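Local structure of DUTPase (Staphylococcus phage 11, 4GV8) at residues 5-10 against 47-52; 34-39 against 125-130; 38-43 against 91-96; 51-56 against 137-142. The protein catalyses the hydrolysis of dUTP to dUMP and pyrophosphate, as a jelly-roll trimer that probably also has a second, moonlighting role. All coordinates share one frame; numbering follows the deposited sequence.

Contact 1: residues 5-10 against 47-52; sequences LQVRLL and TDVAVS
Ala50 O is gripped by two groups of the facing strand: Arg8 N donates to Ala50 O at 2.8 Å, and Val7 brings its CA-H to the same oxygen, with CA 3.4 Å away. The return bond, Ala50 N to Arg8 O at 2.9 Å, completes an antiparallel hydrogen-bonded pair. Farther along, Leu10 N donates to Asp48 O at 2.8 Å, and Thr47 OG1 accepts from Val49 N in an ST turn and also bonds to Leu88 O. On the face lined by valines and Leu9, the two branches of Val49 divide their work. CG1, anti to its backbone N (chi1 169°), reaches Val7 CG1 at 3.6 Å, whereas Val49 CG2 lies alongside Leu9 CD2 at 3.8 Å. The other face carries Gln6, Arg8, Ala50 and Ser52; at its end, from the loop beyond the strand, Leu10 CD1 approaches Ala50 CB at 4.1 Å, while CD2 rests over one face of the Arg8 guanidinium, offset toward the rim. The Asp48 carboxylate is held by Ser11 and Asn87. Leu5, Gln6 and Val7 also pair in parallel with a strand of the second subunit, so the sheet runs on across the interface, held here by backbone bonds and an apolar valine face.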
loop_
_atom_site.group_PDB
_atom_site.type_symbol
_atom_site.label_atom_id
_atom_site.label_comp_id
_atom_site.label_asym_id
_atom_site.label_seq_id
_atom_site.Cartn_x
_atom_site.Cartn_y
_atom_site.Cartn_z
ATOM N N LEU B 5 21.468 -12.779 5.242
ATOM C CA LEU B 5 20.118 -13.041 5.768
ATOM C C LEU B 5 19.816 -14.557 5.744
ATOM O O LEU B 5 19.872 -15.211 4.697
ATOM C CB LEU B 5 19.078 -12.269 4.980
ATOM C CG LEU B 5 17.601 -12.491 5.338
ATOM C CD1 LEU B 5 17.271 -12.076 6.777
ATOM C CD2 LEU B 5 16.784 -11.752 4.288
ATOM N N GLN B 6 19.530 -15.116 6.919
ATOM C CA GLN B 6 19.124 -16.517 7.001
ATOM C C GLN B 6 17.729 -16.742 6.449
ATOM O O GLN B 6 16.778 -16.009 6.801
ATOM C CB GLN B 6 19.148 -17.003 8.444
ATOM C CG GLN B 6 20.532 -17.042 9.060
ATOM C CD GLN B 6 20.446 -17.558 10.481
ATOM O OE1 GLN B 6 20.666 -18.738 10.742
ATOM N NE2 GLN B 6 20.066 -16.690 11.392
ATOM N N VAL B 7 17.611 -17.769 5.611
ATOM C CA VAL B 7 16.346 -18.204 5.038
ATOM C C VAL B 7 16.160 -19.705 5.310
ATOM O O VAL B 7 17.061 -20.508 5.063
ATOM C CB VAL B 7 16.313 -17.937 3.506
ATOM C CG1 VAL B 7 14.968 -18.343 2.911
ATOM C CG2 VAL B 7 16.676 -16.477 3.186
ATOM N N ARG B 8 14.987 -20.083 5.817
ATOM C CA ARG B 8 14.571 -21.502 5.885
ATOM C C ARG B 8 13.496 -21.786 4.851
ATOM O O ARG B 8 12.519 -21.045 4.786
ATOM C CB ARG B 8 14.001 -21.863 7.275
ATOM C CG ARG B 8 15.053 -22.141 8.312
ATOM C CD ARG B 8 14.509 -22.418 9.697
ATOM N NE ARG B 8 13.450 -23.415 9.694
ATOM C CZ ARG B 8 12.257 -23.248 10.263
ATOM N NH1 ARG B 8 11.922 -22.123 10.937
ATOM N NH2 ARG B 8 11.382 -24.211 10.164
ATOM N N LEU B 9 13.683 -22.844 4.047
ATOM C CA LEU B 9 12.662 -23.364 3.177
ATOM C C LEU B 9 11.868 -24.384 3.998
ATOM O O LEU B 9 12.458 -25.237 4.664
ATOM C CB LEU B 9 13.292 -23.944 1.901
ATOM C CG LEU B 9 14.187 -23.014 1.057
ATOM C CD1 LEU B 9 14.563 -23.711 -0.247
ATOM C CD2 LEU B 9 13.514 -21.664 0.737
ATOM N N LEU B 10 10.542 -24.269 4.012
ATOM C CA LEU B 10 9.703 -25.075 4.962
ATOM C C LEU B 10 9.020 -26.255 4.298
ATOM O O LEU B 10 8.415 -27.108 4.963
ATOM C CB LEU B 10 8.678 -24.210 5.718
ATOM C CG LEU B 10 9.275 -22.925 6.397
ATOM C CD1 LEU B 10 8.169 -21.915 6.796
ATOM C CD2 LEU B 10 10.201 -23.267 7.570
ATOM N N THR B 47 4.205 -18.970 1.061
ATOM C CA THR B 47 5.503 -18.992 0.375
ATOM C C THR B 47 6.314 -20.252 0.743
ATOM O O THR B 47 7.290 -20.639 0.038
ATOM C CB THR B 47 6.331 -17.741 0.824
ATOM O OG1 THR B 47 6.550 -17.772 2.257
ATOM C CG2 THR B 47 5.559 -16.490 0.505
ATOM N N ASP B 48 5.917 -20.852 1.867
ATOM C CA ASP B 48 6.722 -21.860 2.588
ATOM C C ASP B 48 8.194 -21.415 2.801
ATOM O O ASP B 48 9.160 -22.188 2.702
ATOM C CB ASP B 48 6.599 -23.253 1.905
ATOM C CG ASP B 48 5.232 -23.873 2.091
ATOM O OD1 ASP B 48 4.392 -23.362 2.880
ATOM O OD2 ASP B 48 4.984 -24.914 1.489
ATOM N N VAL B 49 8.354 -20.155 3.150
ATOM C CA VAL B 49 9.684 -19.595 3.416
ATOM C C VAL B 49 9.606 -18.856 4.761
ATOM O O VAL B 49 8.651 -18.116 4.993
ATOM C CB VAL B 49 10.150 -18.684 2.249
ATOM C CG1 VAL B 49 11.391 -17.879 2.617
ATOM C CG2 VAL B 49 10.370 -19.514 0.986
ATOM N N ALA B 50 10.566 -19.114 5.657
ATOM C CA ALA B 50 10.816 -18.254 6.830
ATOM C C ALA B 50 12.174 -17.511 6.644
ATOM O O ALA B 50 13.111 -18.004 6.014
ATOM C CB ALA B 50 10.787 -19.045 8.139
ATOM N N VAL B 51 12.237 -16.280 7.148
ATOM C CA VAL B 51 13.489 -15.521 7.163
ATOM C C VAL B 51 13.724 -15.122 8.630
ATOM O O VAL B 51 12.796 -15.198 9.447
ATOM C CB VAL B 51 13.431 -14.290 6.202
ATOM C CG1 VAL B 51 13.255 -14.733 4.734
ATOM C CG2 VAL B 51 12.323 -13.322 6.638
ATOM N N SER B 52 14.953 -14.737 8.973
ATOM C CA SER B 52 15.269 -14.128 10.262
ATOM C C SER B 52 15.873 -12.732 10.018
ATOM O O SER B 52 17.096 -12.577 9.858
ATOM C CB SER B 52 16.245 -14.974 11.080
ATOM O OG SER B 52 16.333 -14.485 12.402
HETATM O O HOH W 1 19.243 -13.850 9.626
#

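Contact 2: residues 34-39 against 125-130; sequences TVVLEP and TYQINE
Leu37 and Tyr126 form a hydrogen-bonded antiparallel pair with two nearly straight bonds. Leu37 N donates to Tyr126 O at 2.9 Å, and Tyr126 N to Leu37 O at 3.0 Å; Leu37 O also accepts from Asn94 ND2. Val35 and Ile128 repeat the pairing, and their side chains lie side by side, Val35 CG1 being 4.2 Å from Ile128 CB. Past the strand ends, Thr34 OG1 takes over from the backbone and accepts from Glu130 N at 2.9 Å, an almost linear bond (173° at the hydrogen). Val36 and Thr125 pack more tightly than usual, with Val36 CG1 only 3.3 Å from Thr125 CG2. In the next shell, Gln127 NE2 donates to Asn129 OD1 at 2.8 Å; the bond lies in the Gln127 amide plane and uses an in-plane lone pair of the acceptor, holding both amides beside Thr34 CG2. Thr125 OG1 is hydrogen-bonded to the carbonyl of Gln122, and Tyr126 OH is bonded to His72 N. Leu37, Val35 and Ile128 share a face, from which Leu37 touches Ile92 and Ala43, and Val35 touches Ile45. The arrangement is a short two-stranded antiparallel sheet packed against the larger sheet, consistent with the jelly-roll fold of dUTPases.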
loop_
_atom_site.group_PDB
_atom_site.type_symbol
_atom_site.label_atom_id
_atom_site.label_comp_id
_atom_site.label_asym_id
_atom_site.label_seq_id
_atom_site.Cartn_x
_atom_site.Cartn_y
_atom_site.Cartn_z
ATOM N N THR B 34 -0.928 -23.552 -5.245
ATOM C CA THR B 34 -1.783 -23.374 -6.402
ATOM C C THR B 34 -3.174 -23.124 -5.864
ATOM O O THR B 34 -3.712 -23.944 -5.130
ATOM C CB THR B 34 -1.752 -24.590 -7.338
ATOM O OG1 THR B 34 -0.420 -24.727 -7.866
ATOM C CG2 THR B 34 -2.726 -24.422 -8.468
ATOM N N VAL B 35 -3.716 -21.948 -6.165
ATOM C CA VAL B 35 -5.040 -21.566 -5.706
ATOM C C VAL B 35 -5.774 -20.728 -6.768
ATOM O O VAL B 35 -5.182 -19.851 -7.432
ATOM C CB VAL B 35 -4.973 -20.864 -4.316
ATOM C CG1 VAL B 35 -4.139 -19.618 -4.373
ATOM C CG2 VAL B 35 -6.366 -20.544 -3.761
ATOM N N VAL B 36 -7.059 -21.066 -6.954
ATOM C CA VAL B 36 -7.981 -20.307 -7.781
ATOM C C VAL B 36 -8.557 -19.180 -6.920
ATOM O O VAL B 36 -8.935 -19.402 -5.781
ATOM C CB VAL B 36 -9.115 -21.216 -8.351
ATOM C CG1 VAL B 36 -10.140 -20.387 -9.108
ATOM C CG2 VAL B 36 -8.497 -22.248 -9.288
ATOM N N LEU B 37 -8.572 -17.973 -7.458
ATOM C CA LEU B 37 -9.082 -16.801 -6.756
ATOM C C LEU B 37 -10.029 -16.012 -7.691
ATOM O O LEU B 37 -9.605 -15.394 -8.679
ATOM C CB LEU B 37 -7.901 -15.943 -6.259
ATOM C CG LEU B 37 -8.127 -15.009 -5.047
ATOM C CD1 LEU B 37 -8.517 -15.839 -3.801
ATOM C CD2 LEU B 37 -6.864 -14.165 -4.801
ATOM N N GLU B 38 -11.316 -16.041 -7.359
ATOM C CA GLU B 38 -12.349 -15.458 -8.204
ATOM C C GLU B 38 -12.609 -14.008 -7.766
ATOM O O GLU B 38 -12.174 -13.594 -6.688
ATOM C CB GLU B 38 -13.607 -16.333 -8.108
ATOM C CG GLU B 38 -13.336 -17.795 -8.481
ATOM C CD GLU B 38 -14.397 -18.442 -9.380
ATOM O OE1 GLU B 38 -15.466 -17.832 -9.604
ATOM O OE2 GLU B 38 -14.133 -19.584 -9.869
ATOM N N PRO B 39 -13.292 -13.215 -8.611
ATOM C CA PRO B 39 -13.521 -11.809 -8.259
ATOM C C PRO B 39 -14.048 -11.614 -6.851
ATOM O O PRO B 39 -14.973 -12.331 -6.372
ATOM C CB PRO B 39 -14.536 -11.342 -9.291
ATOM C CG PRO B 39 -14.297 -12.231 -10.482
ATOM C CD PRO B 39 -13.824 -13.541 -9.952
ATOM N N THR B 125 -11.580 -14.616 -12.930
ATOM C CA THR B 125 -10.926 -15.564 -12.035
ATOM C C THR B 125 -9.462 -15.717 -12.464
ATOM O O THR B 125 -9.162 -15.780 -13.675
ATOM C CB THR B 125 -11.646 -16.963 -12.085
ATOM O OG1 THR B 125 -12.955 -16.847 -11.539
ATOM C CG2 THR B 125 -10.848 -18.007 -11.305
ATOM N N TYR B 126 -8.566 -15.751 -11.473
ATOM C CA TYR B 126 -7.115 -16.021 -11.641
ATOM C C TYR B 126 -6.755 -17.380 -11.053
ATOM O O TYR B 126 -7.348 -17.819 -10.049
ATOM C CB TYR B 126 -6.253 -14.953 -10.927
ATOM C CG TYR B 126 -6.281 -13.641 -11.672
ATOM C CD1 TYR B 126 -5.270 -13.315 -12.571
ATOM C CD2 TYR B 126 -7.314 -12.797 -11.520
ATOM C CE1 TYR B 126 -5.282 -12.145 -13.273
ATOM C CE2 TYR B 126 -7.388 -11.621 -12.234
ATOM C CZ TYR B 126 -6.376 -11.300 -13.123
ATOM O OH TYR B 126 -6.425 -10.119 -13.796
ATOM N N GLN B 127 -5.800 -18.065 -11.686
ATOM C CA GLN B 127 -5.140 -19.173 -11.016
ATOM C C GLN B 127 -3.654 -18.811 -10.726
ATOM O O GLN B 127 -2.870 -18.453 -11.616
ATOM C CB GLN B 127 -5.243 -20.477 -11.792
ATOM C CG GLN B 127 -4.757 -21.669 -10.946
ATOM C CD GLN B 127 -5.079 -22.948 -11.622
ATOM O OE1 GLN B 127 -6.243 -23.211 -11.889
ATOM N NE2 GLN B 127 -4.046 -23.724 -11.990
ATOM N N ILE B 128 -3.353 -18.782 -9.442
ATOM C CA ILE B 128 -2.002 -18.596 -8.933
ATOM C C ILE B 128 -1.470 -20.037 -8.814
ATOM O O ILE B 128 -2.136 -20.942 -8.278
ATOM C CB ILE B 128 -2.033 -17.926 -7.528
ATOM C CG1 ILE B 128 -2.577 -16.500 -7.644
ATOM C CG2 ILE B 128 -0.674 -17.979 -6.820
ATOM C CD1 ILE B 128 -3.306 -16.063 -6.404
ATOM N N ASN B 129 -0.310 -20.240 -9.376
ATOM C CA ASN B 129 0.314 -21.549 -9.424
ATOM C C ASN B 129 1.522 -21.552 -8.556
ATOM O O ASN B 129 2.266 -20.552 -8.456
ATOM C CB ASN B 129 0.668 -21.912 -10.858
ATOM C CG ASN B 129 -0.567 -22.053 -11.707
ATOM O OD1 ASN B 129 -1.471 -22.822 -11.373
ATOM N ND2 ASN B 129 -0.663 -21.250 -12.740
ATOM N N GLU B 130 1.669 -22.675 -7.876
ATOM C CA GLU B 130 2.881 -23.021 -7.166
ATOM C C GLU B 130 4.041 -22.594 -8.075
ATOM O O GLU B 130 4.026 -22.919 -9.258
ATOM C CB GLU B 130 2.846 -24.555 -6.920
ATOM C CG GLU B 130 3.809 -25.102 -5.871
ATOM C CD GLU B 130 5.241 -25.138 -6.350
ATOM O OE1 GLU B 130 5.457 -25.452 -7.541
ATOM O OE2 GLU B 130 6.148 -24.849 -5.537
#

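Contact 3: residues 38-43 against 91-96; sequences EPQEKA and NIKNDA. With MG (magnesium ion), chain H.
Gln40 bonds to the end of strand 89-94 and the residues after it by side chain and backbone. Gln40 NE2 donates to Ala96 O at 2.7 Å and to Asp95 OD1 at 3.0 Å, both near its amide plane, while OE1 accepts from Lys93 NZ at 3.0 Å. Among backbone bonds, Gln40 N donates to Asn94 O at 2.6 Å and Asn94 N to Glu41 O at 2.8 Å; Ala43 and Ile92 form a hydrogen-bonded antiparallel pair. Asn94 OD1 accepts from Ala96 N in an Asx turn, while ND2 donates to Gly124 O. Asn91 lines the DUP pocket, and a water joins Asn91 OD1, Ile92 O and Lys42 NZ, which also bonds to Ser68 of the third subunit. Lys93, fully extended, makes salt bridges from NZ to Asp95 OD1 at 3.1 Å and to Asp95 of the third subunit; Gln40 NE2 and Lys93 NZ approach OD1 from opposite faces. Magnesium is bound by Asp95 OD2 at 2.5 Å and OD1 at 2.7 Å, three waters and Asp95 of both neighbouring subunits; Lys93 of the second subunit bonds to OD2. Metal and lysines probably offset carboxylate repulsion, and second-shell Gln40 is consistent with orienting Asp95.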
loop_
_atom_site.group_PDB
_atom_site.type_symbol
_atom_site.label_atom_id
_atom_site.label_comp_id
_atom_site.label_asym_id
_atom_site.label_seq_id
_atom_site.Cartn_x
_atom_site.Cartn_y
_atom_site.Cartn_z
ATOM N N GLU B 38 -11.316 -16.041 -7.359
ATOM C CA GLU B 38 -12.349 -15.458 -8.204
ATOM C C GLU B 38 -12.609 -14.008 -7.766
ATOM O O GLU B 38 -12.174 -13.594 -6.688
ATOM C CB GLU B 38 -13.607 -16.333 -8.108
ATOM C CG GLU B 38 -13.336 -17.795 -8.481
ATOM C CD GLU B 38 -14.397 -18.442 -9.380
ATOM O OE1 GLU B 38 -15.466 -17.832 -9.604
ATOM O OE2 GLU B 38 -14.133 -19.584 -9.869
ATOM N N PRO B 39 -13.292 -13.215 -8.611
ATOM C CA PRO B 39 -13.521 -11.809 -8.259
ATOM C C PRO B 39 -14.048 -11.614 -6.851
ATOM O O PRO B 39 -14.973 -12.331 -6.372
ATOM C CB PRO B 39 -14.536 -11.342 -9.291
ATOM C CG PRO B 39 -14.297 -12.231 -10.482
ATOM C CD PRO B 39 -13.824 -13.541 -9.952
ATOM N N GLN B 40 -13.387 -10.669 -6.192
ATOM C CA GLN B 40 -13.682 -10.210 -4.854
ATOM C C GLN B 40 -13.175 -11.144 -3.742
ATOM O O GLN B 40 -13.311 -10.792 -2.578
ATOM C CB GLN B 40 -15.163 -9.848 -4.720
ATOM C CG GLN B 40 -15.537 -8.587 -5.481
ATOM C CD GLN B 40 -14.610 -7.441 -5.106
ATOM O OE1 GLN B 40 -14.669 -6.937 -3.994
ATOM N NE2 GLN B 40 -13.744 -7.030 -6.037
ATOM N N GLU B 41 -12.570 -12.280 -4.110
ATOM C CA GLU B 41 -12.017 -13.263 -3.120
ATOM C C GLU B 41 -10.674 -12.868 -2.532
ATOM O O GLU B 41 -9.872 -12.202 -3.182
ATOM C CB GLU B 41 -11.925 -14.683 -3.723
ATOM C CG GLU B 41 -13.331 -15.210 -4.052
ATOM C CD GLU B 41 -13.371 -16.658 -4.467
ATOM O OE1 GLU B 41 -12.333 -17.171 -4.906
ATOM O OE2 GLU B 41 -14.478 -17.265 -4.426
ATOM N N LYS B 42 -10.462 -13.291 -1.288
ATOM C CA LYS B 42 -9.276 -12.973 -0.480
ATOM C C LYS B 42 -8.630 -14.300 -0.028
ATOM O O LYS B 42 -9.302 -15.271 0.207
ATOM C CB LYS B 42 -9.663 -12.135 0.752
ATOM C CG LYS B 42 -10.154 -10.727 0.403
ATOM C CD LYS B 42 -10.793 -10.025 1.569
ATOM C CE LYS B 42 -9.841 -9.964 2.767
ATOM N NZ LYS B 42 -8.710 -9.001 2.561
ATOM N N ALA B 43 -7.309 -14.311 0.020
ATOM C CA ALA B 43 -6.533 -15.425 0.527
ATOM C C ALA B 43 -5.187 -14.902 1.057
ATOM O O ALA B 43 -4.734 -13.754 0.743
ATOM C CB ALA B 43 -6.268 -16.432 -0.600
ATOM N N ASN B 91 -0.723 -11.600 1.418
ATOM C CA ASN B 91 -2.061 -11.103 1.702
ATOM C C ASN B 91 -2.675 -10.491 0.429
ATOM O O ASN B 91 -2.375 -9.343 0.089
ATOM C CB ASN B 91 -1.909 -10.045 2.808
ATOM C CG ASN B 91 -3.219 -9.641 3.485
ATOM O OD1 ASN B 91 -4.321 -10.048 3.091
ATOM N ND2 ASN B 91 -3.089 -8.809 4.532
ATOM N N ILE B 92 -3.550 -11.260 -0.234
ATOM C CA ILE B 92 -4.046 -11.017 -1.617
ATOM C C ILE B 92 -5.568 -10.951 -1.678
ATOM O O ILE B 92 -6.240 -11.518 -0.829
ATOM C CB ILE B 92 -3.438 -12.041 -2.599
ATOM C CG1 ILE B 92 -3.250 -11.439 -3.983
ATOM C CG2 ILE B 92 -4.185 -13.384 -2.663
ATOM C CD1 ILE B 92 -2.263 -12.243 -4.787
ATOM N N LYS B 93 -6.080 -10.134 -2.612
ATOM C CA LYS B 93 -7.472 -10.032 -2.994
ATOM C C LYS B 93 -7.521 -9.985 -4.538
ATOM O O LYS B 93 -6.684 -9.328 -5.185
ATOM C CB LYS B 93 -8.107 -8.749 -2.448
ATOM C CG LYS B 93 -9.538 -8.560 -2.933
ATOM C CD LYS B 93 -10.236 -7.438 -2.219
ATOM C CE LYS B 93 -11.677 -7.311 -2.685
ATOM N NZ LYS B 93 -12.392 -6.072 -2.266
ATOM N N ASN B 94 -8.488 -10.668 -5.133
ATOM C CA ASN B 94 -8.853 -10.387 -6.514
ATOM C C ASN B 94 -9.881 -9.282 -6.447
ATOM O O ASN B 94 -11.038 -9.542 -6.045
ATOM C CB ASN B 94 -9.395 -11.654 -7.177
ATOM C CG ASN B 94 -9.757 -11.454 -8.638
ATOM O OD1 ASN B 94 -9.779 -10.328 -9.094
ATOM N ND2 ASN B 94 -10.154 -12.560 -9.348
ATOM N N ASP B 95 -9.466 -8.046 -6.782
ATOM C CA ASP B 95 -10.380 -6.888 -6.711
ATOM C C ASP B 95 -11.209 -6.617 -8.011
ATOM O O ASP B 95 -11.856 -5.548 -8.153
ATOM C CB ASP B 95 -9.666 -5.604 -6.258
ATOM C CG ASP B 95 -10.633 -4.639 -5.662
ATOM O OD1 ASP B 95 -11.652 -5.135 -5.111
ATOM O OD2 ASP B 95 -10.444 -3.425 -5.740
ATOM N N ALA B 96 -11.216 -7.581 -8.943
ATOM C CA ALA B 96 -12.170 -7.528 -10.075
ATOM C C ALA B 96 -13.588 -7.633 -9.533
ATOM O O ALA B 96 -13.834 -8.233 -8.461
ATOM C CB ALA B 96 -11.910 -8.607 -11.134
HETATM MG MG MG H . -12.590 -2.637 -4.837
HETATM O O HOH W 2 -14.426 -4.093 -3.970
HETATM O O HOH W 3 -6.768 -10.748 1.819
HETATM O O HOH W 4 -13.435 -3.705 -6.839
HETATM O O HOH W 5 -14.585 -1.123 -5.368
#

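Contact 4: residues 51-56 against 137-142; sequences VSIPEG and LVIVPI
Val51, Ile53 and Gly56 meet strand 133-141 and Ile142 in a mainly apolar contact, closed at one end by a single backbone hydrogen bond, where the chain leaving strand 49-52 passes over the large sheet. The two segments run in similar directions, 22° apart, and converge as they go: Val51 CA and Leu137 CA are 10.4 Å apart, but Gly56 CA and Ile142 CA only 5.3 Å. At the wide end the layers meet through methyl groups, Val51 CG1 touching Leu137 CD2 at 4.5 Å. Next along, the CG2 methyls of Ile53 and Ile139 come within 4.4 Å of each other. This is the layered packing of a jelly-roll, with the small sheet of strands 4-9 and 49-52 covering the seven-stranded one; Ile80 of strand 73-80 touches both Ile53 and Leu137. At the narrow end backbone joins side chain. Ile142 N donates to Gly56 O at 3.0 Å (164° at the hydrogen). Pro141 presents its CA-H to the same oxygen, with CA 3.4 Å away. Ile142 CG1 sits between its own backbone N and carbonyl carbon (chi1 54°), and in that position it packs against Gly56 C at 3.5 Å. The backbone of Gly56 has a positive phi at which a CB would be jammed against the carbonyl oxygen of Glu55, a conformation that by itself calls for glycine. Val140 points away from the 51-56 segment, toward the subunit interface, where it packs on Pro141 of the second subunit and Val140 of the third.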
loop_
_atom_site.group_PDB
_atom_site.type_symbol
_atom_site.label_atom_id
_atom_site.label_comp_id
_atom_site.label_asym_id
_atom_site.label_seq_id
_atom_site.Cartn_x
_atom_site.Cartn_y
_atom_site.Cartn_z
ATOM N N VAL B 51 12.237 -16.280 7.148
ATOM C CA VAL B 51 13.489 -15.521 7.163
ATOM C C VAL B 51 13.724 -15.122 8.630
ATOM O O VAL B 51 12.796 -15.198 9.447
ATOM C CB VAL B 51 13.431 -14.290 6.202
ATOM C CG1 VAL B 51 13.255 -14.733 4.734
ATOM C CG2 VAL B 51 12.323 -13.322 6.638
ATOM N N SER B 52 14.953 -14.737 8.973
ATOM C CA SER B 52 15.269 -14.128 10.262
ATOM C C SER B 52 15.873 -12.732 10.018
ATOM O O SER B 52 17.096 -12.577 9.858
ATOM C CB SER B 52 16.245 -14.974 11.080
ATOM O OG SER B 52 16.333 -14.485 12.402
ATOM N N ILE B 53 14.996 -11.736 9.973
ATOM C CA ILE B 53 15.391 -10.330 9.835
ATOM C C ILE B 53 15.974 -9.897 11.181
ATOM O O ILE B 53 15.385 -10.140 12.267
ATOM C CB ILE B 53 14.177 -9.446 9.430
ATOM C CG1 ILE B 53 13.686 -9.890 8.026
ATOM C CG2 ILE B 53 14.494 -7.924 9.439
ATOM C CD1 ILE B 53 12.285 -9.438 7.691
ATOM N N PRO B 54 17.155 -9.279 11.137
ATOM C CA PRO B 54 17.673 -8.837 12.423
ATOM C C PRO B 54 16.898 -7.624 12.987
ATOM O O PRO B 54 16.264 -6.853 12.233
ATOM C CB PRO B 54 19.127 -8.460 12.112
ATOM C CG PRO B 54 19.396 -8.972 10.744
ATOM C CD PRO B 54 18.094 -9.000 10.041
ATOM N N GLU B 55 16.995 -7.473 14.305
ATOM C CA GLU B 55 16.459 -6.336 14.999
ATOM C C GLU B 55 17.019 -5.039 14.375
ATOM O O GLU B 55 18.173 -4.981 13.950
ATOM C CB GLU B 55 16.764 -6.449 16.502
ATOM C CG GLU B 55 15.880 -5.507 17.328
ATOM C CD GLU B 55 16.156 -5.512 18.832
ATOM O OE1 GLU B 55 16.956 -6.376 19.314
ATOM O OE2 GLU B 55 15.548 -4.628 19.503
ATOM N N GLY B 56 16.187 -4.019 14.258
ATOM C CA GLY B 56 16.626 -2.780 13.629
ATOM C C GLY B 56 16.382 -2.690 12.125
ATOM O O GLY B 56 16.855 -1.741 11.480
ATOM N N LEU B 137 10.283 -8.882 -1.488
ATOM C CA LEU B 137 10.631 -8.593 -0.088
ATOM C C LEU B 137 11.769 -7.574 -0.081
ATOM O O LEU B 137 12.886 -7.841 -0.562
ATOM C CB LEU B 137 11.094 -9.884 0.651
ATOM C CG LEU B 137 11.422 -9.684 2.146
ATOM C CD1 LEU B 137 10.158 -9.348 2.982
ATOM C CD2 LEU B 137 12.258 -10.859 2.698
ATOM N N VAL B 138 11.459 -6.370 0.415
ATOM C CA VAL B 138 12.421 -5.276 0.517
ATOM C C VAL B 138 12.675 -5.067 2.022
ATOM O O VAL B 138 11.731 -4.967 2.796
ATOM C CB VAL B 138 11.850 -3.995 -0.113
ATOM C CG1 VAL B 138 12.867 -2.824 0.045
ATOM C CG2 VAL B 138 11.482 -4.295 -1.558
ATOM N N ILE B 139 13.941 -4.992 2.429
ATOM C CA ILE B 139 14.319 -4.825 3.852
ATOM C C ILE B 139 14.952 -3.428 4.067
ATOM O O ILE B 139 15.867 -3.001 3.324
ATOM C CB ILE B 139 15.294 -5.908 4.344
ATOM C CG1 ILE B 139 14.712 -7.362 4.105
ATOM C CG2 ILE B 139 15.551 -5.674 5.844
ATOM C CD1 ILE B 139 15.668 -8.448 3.647
ATOM N N VAL B 140 14.441 -2.725 5.082
ATOM C CA VAL B 140 14.779 -1.360 5.312
ATOM C C VAL B 140 15.082 -1.214 6.800
ATOM O O VAL B 140 14.490 -1.888 7.645
ATOM C CB VAL B 140 13.650 -0.377 4.841
ATOM C CG1 VAL B 140 13.266 -0.632 3.364
ATOM C CG2 VAL B 140 12.459 -0.510 5.756
ATOM N N PRO B 141 16.058 -0.359 7.128
ATOM C CA PRO B 141 16.332 -0.142 8.566
ATOM C C PRO B 141 15.174 0.633 9.195
ATOM O O PRO B 141 14.465 1.344 8.467
ATOM C CB PRO B 141 17.615 0.686 8.543
ATOM C CG PRO B 141 17.496 1.452 7.257
ATOM C CD PRO B 141 16.965 0.431 6.284
ATOM N N ILE B 142 14.981 0.455 10.507
ATOM C CA ILE B 142 13.936 1.143 11.251
ATOM C C ILE B 142 14.500 1.810 12.494
ATOM O O ILE B 142 15.617 1.528 12.903
ATOM C CB ILE B 142 12.767 0.218 11.642
ATOM C CG1 ILE B 142 13.282 -1.028 12.405
ATOM C CG2 ILE B 142 11.980 -0.131 10.391
ATOM C CD1 ILE B 142 12.233 -1.952 12.948
#

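How the contacts relate
Contacts 1 and 4 share Val51 and Ser52 and build one side of the chain: the first joins two strands within a sheet by backbone bonds, the second stacks that sheet on the large one through methyl groups, with Leu5 CD2 and Ile139 CD1 3.5 Å apart where they meet. Contact 3 lies across the chain's centre from both, and contact 2 across it from contact 4; contacts 2 and 3 share Glu38 and Pro39. All four are partly buried, but contact 4 is the most apolar and contact 3 the most polar and charged. Contact 2 touches no other subunit, whereas contacts 1, 3 and 4 each reach into the trimer interface.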